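Long-range contacts in rhamnosidase B (Bacillus sp., PDB 2OKX), which probably hydrolyses terminal alpha-L-rhamnose residues from rhamnosides, as a family 78 glycoside hydrolase acting with inversion of configuration: residues Q536-S542 against L898-V904; S875-V879 against I913-W917. All coordinates share one frame. Numbering follows the deposited sequence.

Contact 1. Residues Q536-S542 against L898-V904; sequences QGSFRCS and LTWAEGV. With GOL (glycerol), chain I.
Strands 538-541 and 900-904 run antiparallel (175°), axes 4.4 Å apart. S538-V904 and R540-E902 are hydrogen-bonded pairs (S538 N to V904 O and R540 N to E902 O, both 2.9 Å), F539-G903 and C541-A901 non-hydrogen-bonded ones. At G903 a CB would clash with S538 O. S538, R540, E902 and V904 share one face, where R540 (m, t, m) folds across to E902 (chi1 p, chi2 t) in a salt bridge, NH1 to OE1 2.6 Å, and R540 NH2 lies 3.5 Å from W900 CH2; water 1 accepts from R540 NE (2.7 Å) and donates to E902 OE1 (2.6 Å). Strand 538-541 is the edge of the C-terminal beta-sheet, contributed just before helix 544-559. F539 (t) and C541 (p) occupy the other face, toward this helix, with C541 CB 3.8 Å from A901 CB and C541 SG 4.0 Å from L898 CD1. S542 N bonds W900 O (3.1 Å), and S542 OG, chi1 p, accepts from T899 N (3.0 Å). W900, chi1 p and chi2 -91°, lays its five-membered ring under S542 CB in a CH-pi contact (centroid 3.7 Å); its NE1 donates to glycerol O1 (3.0 Å), and glycerol O2 to S542 O (2.6 Å).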
loop_
_atom_site.group_PDB
_atom_site.type_symbol
_atom_site.label_atom_id
_atom_site.label_comp_id
_atom_site.label_asym_id
_atom_site.label_seq_id
_atom_site.Cartn_x
_atom_site.Cartn_y
_atom_site.Cartn_z
ATOM N N GLN A 536 3.820 22.842 -6.782
ATOM C CA GLN A 536 4.865 23.699 -7.329
ATOM C C GLN A 536 5.236 23.405 -8.769
ATOM O O GLN A 536 5.855 24.233 -9.435
ATOM C CB GLN A 536 6.110 23.629 -6.440
ATOM C CG GLN A 536 5.842 24.121 -5.022
ATOM C CD GLN A 536 5.256 25.524 -4.996
ATOM O OE1 GLN A 536 5.870 26.481 -5.490
ATOM N NE2 GLN A 536 4.064 25.657 -4.425
ATOM N N GLY A 537 4.878 22.221 -9.249
ATOM C CA GLY A 537 5.170 21.884 -10.629
ATOM C C GLY A 537 3.879 21.956 -11.418
ATOM O O GLY A 537 2.795 21.897 -10.834
ATOM N N SER A 538 3.970 22.092 -12.735
ATOM C CA SER A 538 2.759 22.147 -13.542
ATOM C C SER A 538 2.999 21.857 -15.013
ATOM O O SER A 538 4.135 21.888 -15.501
ATOM C CB SER A 538 2.073 23.517 -13.405
ATOM O OG SER A 538 2.876 24.564 -13.920
ATOM N N PHE A 539 1.903 21.562 -15.705
ATOM C CA PHE A 539 1.929 21.300 -17.133
ATOM C C PHE A 539 0.529 21.423 -17.714
ATOM O O PHE A 539 -0.425 20.876 -17.165
ATOM C CB PHE A 539 2.450 19.896 -17.441
ATOM C CG PHE A 539 2.385 19.546 -18.907
ATOM C CD1 PHE A 539 3.440 19.859 -19.760
ATOM C CD2 PHE A 539 1.231 18.974 -19.448
ATOM C CE1 PHE A 539 3.345 19.611 -21.131
ATOM C CE2 PHE A 539 1.124 18.726 -20.812
ATOM C CZ PHE A 539 2.182 19.044 -21.658
ATOM N N ARG A 540 0.416 22.160 -18.813
ATOM C CA ARG A 540 -0.852 22.313 -19.530
ATOM C C ARG A 540 -0.495 22.500 -20.993
ATOM O O ARG A 540 0.534 23.099 -21.307
ATOM C CB ARG A 540 -1.644 23.540 -19.061
ATOM C CG ARG A 540 -2.124 23.490 -17.628
ATOM C CD ARG A 540 -3.007 24.695 -17.301
ATOM N NE ARG A 540 -2.511 25.931 -17.908
ATOM C CZ ARG A 540 -3.046 26.495 -18.990
ATOM N NH1 ARG A 540 -2.539 27.612 -19.486
ATOM N NH2 ARG A 540 -4.103 25.945 -19.567
ATOM N N CYS A 541 -1.333 21.988 -21.889
ATOM C CA CYS A 541 -1.075 22.136 -23.308
ATOM C C CYS A 541 -2.384 22.215 -24.088
ATOM O O CYS A 541 -3.470 22.129 -23.507
ATOM C CB CYS A 541 -0.210 20.978 -23.819
ATOM S SG CYS A 541 -1.020 19.368 -23.880
ATOM N N SER A 542 -2.275 22.380 -25.402
ATOM C CA SER A 542 -3.445 22.501 -26.266
ATOM C C SER A 542 -4.321 21.245 -26.309
ATOM O O SER A 542 -5.464 21.296 -26.761
ATOM C CB SER A 542 -2.998 22.857 -27.688
ATOM O OG SER A 542 -2.162 21.848 -28.223
ATOM N N LEU A 898 1.108 19.430 -30.957
ATOM C CA LEU A 898 0.513 20.428 -30.070
ATOM C C LEU A 898 0.727 21.847 -30.607
ATOM O O LEU A 898 1.706 22.108 -31.311
ATOM C CB LEU A 898 1.137 20.313 -28.678
ATOM C CG LEU A 898 1.046 18.938 -28.007
ATOM C CD1 LEU A 898 1.774 18.974 -26.666
ATOM C CD2 LEU A 898 -0.427 18.551 -27.816
ATOM N N THR A 899 -0.182 22.764 -30.282
ATOM C CA THR A 899 -0.038 24.143 -30.748
ATOM C C THR A 899 0.595 25.026 -29.676
ATOM O O THR A 899 1.166 26.076 -29.979
ATOM C CB THR A 899 -1.387 24.744 -31.189
ATOM O OG1 THR A 899 -2.339 24.637 -30.126
ATOM C CG2 THR A 899 -1.910 24.010 -32.410
ATOM N N TRP A 900 0.491 24.595 -28.422
ATOM C CA TRP A 900 1.084 25.328 -27.306
ATOM C C TRP A 900 1.199 24.437 -26.081
ATOM O O TRP A 900 0.546 23.399 -25.990
ATOM C CB TRP A 900 0.269 26.582 -26.945
ATOM C CG TRP A 900 -1.148 26.322 -26.482
ATOM C CD1 TRP A 900 -2.269 26.276 -27.261
ATOM C CD2 TRP A 900 -1.581 26.044 -25.140
ATOM N NE1 TRP A 900 -3.373 25.985 -26.491
ATOM C CE2 TRP A 900 -2.980 25.836 -25.186
ATOM C CE3 TRP A 900 -0.923 25.947 -23.907
ATOM C CZ2 TRP A 900 -3.735 25.536 -24.045
ATOM C CZ3 TRP A 900 -1.677 25.648 -22.764
ATOM C CH2 TRP A 900 -3.065 25.446 -22.845
ATOM N N ALA A 901 2.059 24.841 -25.154
ATOM C CA ALA A 901 2.259 24.112 -23.905
ATOM C C ALA A 901 2.997 25.022 -22.943
ATOM O O ALA A 901 3.694 25.954 -23.359
ATOM C CB ALA A 901 3.060 22.842 -24.143
ATOM N N GLU A 902 2.835 24.766 -21.655
ATOM C CA GLU A 902 3.513 25.563 -20.647
ATOM C C GLU A 902 3.557 24.778 -19.346
ATOM O O GLU A 902 2.721 23.909 -19.104
ATOM C CB GLU A 902 2.797 26.902 -20.461
ATOM C CG GLU A 902 1.324 26.782 -20.135
ATOM C CD GLU A 902 0.556 28.029 -20.513
ATOM O OE1 GLU A 902 -0.155 28.572 -19.642
ATOM O OE2 GLU A 902 0.663 28.463 -21.685
ATOM N N GLY A 903 4.547 25.069 -18.516
ATOM C CA GLY A 903 4.659 24.347 -17.270
ATOM C C GLY A 903 5.758 24.918 -16.410
ATOM O O GLY A 903 6.435 25.877 -16.797
ATOM N N VAL A 904 5.936 24.302 -15.251
ATOM C CA VAL A 904 6.923 24.726 -14.279
ATOM C C VAL A 904 7.525 23.489 -13.633
ATOM O O VAL A 904 6.803 22.558 -13.266
ATOM C CB VAL A 904 6.255 25.583 -13.181
ATOM C CG1 VAL A 904 7.291 26.024 -12.143
ATOM C CG2 VAL A 904 5.566 26.787 -13.816
HETATM C C1 GOL I . -6.615 25.796 -26.522
HETATM O O1 GOL I . -6.157 26.334 -27.625
HETATM C C2 GOL I . -7.369 24.498 -26.840
HETATM O O2 GOL I . -6.513 23.571 -27.516
HETATM C C3 GOL I . -7.889 23.882 -25.540
HETATM O O3 GOL I . -8.582 22.665 -25.824
HETATM O O HOH W 1 -0.520 27.629 -17.271
#

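Contact 2. Residues S875-V879 against I913-W917; sequences SILGV and IAVSW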
loop_
_atom_site.group_PDB
_atom_site.type_symbol
_atom_site.label_atom_id
_atom_site.label_comp_id
_atom_site.label_asym_id
_atom_site.label_seq_id
_atom_site.Cartn_x
_atom_site.Cartn_y
_atom_site.Cartn_z
ATOM N N SER A 875 9.977 15.375 -21.788
ATOM C CA SER A 875 10.065 15.090 -23.214
ATOM C C SER A 875 9.363 16.073 -24.145
ATOM O O SER A 875 9.863 16.362 -25.232
ATOM C CB SER A 875 9.526 13.684 -23.493
ATOM O OG SER A 875 10.404 12.688 -22.997
ATOM N N ILE A 876 8.213 16.584 -23.716
ATOM C CA ILE A 876 7.394 17.483 -24.533
ATOM C C ILE A 876 7.587 18.975 -24.267
ATOM O O ILE A 876 7.947 19.729 -25.175
ATOM C CB ILE A 876 5.893 17.126 -24.353
ATOM C CG1 ILE A 876 5.708 15.613 -24.503
ATOM C CG2 ILE A 876 5.040 17.868 -25.366
ATOM C CD1 ILE A 876 6.188 15.047 -25.823
ATOM N N LEU A 877 7.324 19.412 -23.040
ATOM C CA LEU A 877 7.511 20.821 -22.709
ATOM C C LEU A 877 8.968 21.160 -23.038
ATOM O O LEU A 877 9.270 22.255 -23.517
ATOM C CB LEU A 877 7.247 21.066 -21.227
ATOM C CG LEU A 877 7.391 22.524 -20.785
ATOM C CD1 LEU A 877 6.349 23.406 -21.489
ATOM C CD2 LEU A 877 7.218 22.593 -19.276
ATOM N N GLY A 878 9.858 20.210 -22.757
ATOM C CA GLY A 878 11.268 20.383 -23.069
ATOM C C GLY A 878 12.253 20.650 -21.947
ATOM O O GLY A 878 13.404 20.979 -22.222
ATOM N N VAL A 879 11.837 20.496 -20.694
ATOM C CA VAL A 879 12.738 20.768 -19.572
ATOM C C VAL A 879 13.503 19.547 -19.077
ATOM O O VAL A 879 12.902 18.588 -18.593
ATOM C CB VAL A 879 11.973 21.366 -18.367
ATOM C CG1 VAL A 879 12.946 21.677 -17.232
ATOM C CG2 VAL A 879 11.231 22.624 -18.789
ATOM N N ILE A 913 11.965 26.370 -12.864
ATOM C CA ILE A 913 12.198 26.585 -14.283
ATOM C C ILE A 913 10.795 26.682 -14.886
ATOM O O ILE A 913 10.029 25.721 -14.821
ATOM C CB ILE A 913 12.912 25.385 -14.942
ATOM C CG1 ILE A 913 14.231 25.076 -14.223
ATOM C CG2 ILE A 913 13.178 25.693 -16.410
ATOM C CD1 ILE A 913 15.285 26.149 -14.366
ATOM N N ALA A 914 10.442 27.836 -15.437
ATOM C CA ALA A 914 9.127 27.999 -16.048
ATOM C C ALA A 914 9.317 28.127 -17.552
ATOM O O ALA A 914 10.159 28.898 -18.016
ATOM C CB ALA A 914 8.427 29.234 -15.492
ATOM N N VAL A 915 8.547 27.357 -18.313
ATOM C CA VAL A 915 8.652 27.387 -19.766
ATOM C C VAL A 915 7.283 27.432 -20.430
ATOM O O VAL A 915 6.353 26.750 -20.009
ATOM C CB VAL A 915 9.393 26.136 -20.297
ATOM C CG1 VAL A 915 9.302 26.072 -21.818
ATOM C CG2 VAL A 915 10.849 26.164 -19.850
ATOM N N SER A 916 7.158 28.252 -21.465
ATOM C CA SER A 916 5.908 28.320 -22.205
ATOM C C SER A 916 6.248 28.527 -23.670
ATOM O O SER A 916 7.213 29.228 -23.998
ATOM C CB SER A 916 5.035 29.475 -21.710
ATOM O OG SER A 916 5.584 30.730 -22.076
ATOM N N TRP A 917 5.481 27.897 -24.553
ATOM C CA TRP A 917 5.697 28.073 -25.975
ATOM C C TRP A 917 4.414 27.853 -26.752
ATOM O O TRP A 917 3.485 27.205 -26.273
ATOM C CB TRP A 917 6.811 27.149 -26.517
ATOM C CG TRP A 917 6.753 25.689 -26.131
ATOM C CD1 TRP A 917 7.577 25.044 -25.247
ATOM C CD2 TRP A 917 5.884 24.681 -26.671
ATOM N NE1 TRP A 917 7.281 23.700 -25.211
ATOM C CE2 TRP A 917 6.245 23.451 -26.074
ATOM C CE3 TRP A 917 4.835 24.699 -27.601
ATOM C CZ2 TRP A 917 5.595 22.248 -26.377
ATOM C CZ3 TRP A 917 4.184 23.501 -27.901
ATOM C CH2 TRP A 917 4.567 22.295 -27.290
#
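This is a buried, largely apolar contact between the exit of a helix and the inner face of a beta-sheet, at the junction of the helical catalytic domain with the C-terminal beta domain. Helix 868-876 gives way here to strand 879-881, and the turn between them lies against strand 912-921. Side chains alternate along the strand: I913, V915 and W917 point toward the turn, whereas A914 and S916 point away. V879 sits between two of these residues, with its CG1 4.1 Å from I913 CG2 and its CG2 3.7 Å from V915 CG2. L877 extends in the t, p rotamer, so that its CD1 comes within 4.0 Å of V915 CG1 and 3.8 Å of W917 NE1.

The one hydrogen bond across the contact is made by the indole of W917, whose NE1 donates to L877 O at 3.0 Å with an angle of 156°. The carbonyl lies at the ring edge, near its plane, as does I876 O, 3.6 Å from W917 CZ2. A main-chain acceptor is thus satisfied by a side chain of the sheet. G878 leaves helical geometry with phi 106°, where a CB would be jammed against L877 O, and so lets the chain turn toward strand 879-881. L927 of strand 924-932 also packs on V915 and W917, while P893 and P895 also touch the indole. At this junction helix 868-876 of the helical domain, in this family an (alpha/alpha)6 barrel, leads through a glycine turn into the C-terminal beta domain, and the turn and the start of strand 879-881 pack on the face of its sheet.

Contacts 1 and 2 have centres 7 Å apart and meet through neighbouring strands of one sheet: strand 900-906 is paired with 538-541 on one flank and with 912-921 on the other. Probable hydrogen bonds run from G903 N to V915 O and from W917 N to A901 O, each 2.9 Å. Their segments alternate along the chain. Segment 536-542 precedes helix 544-559 and segment 875-879 follows on from helix 868-876; both meet the same C-terminal sheet, one by edge pairing and the other by packing on its face. The side chain of I913 is about 14 Å from a bound calcium ion, which neither contact coordinates.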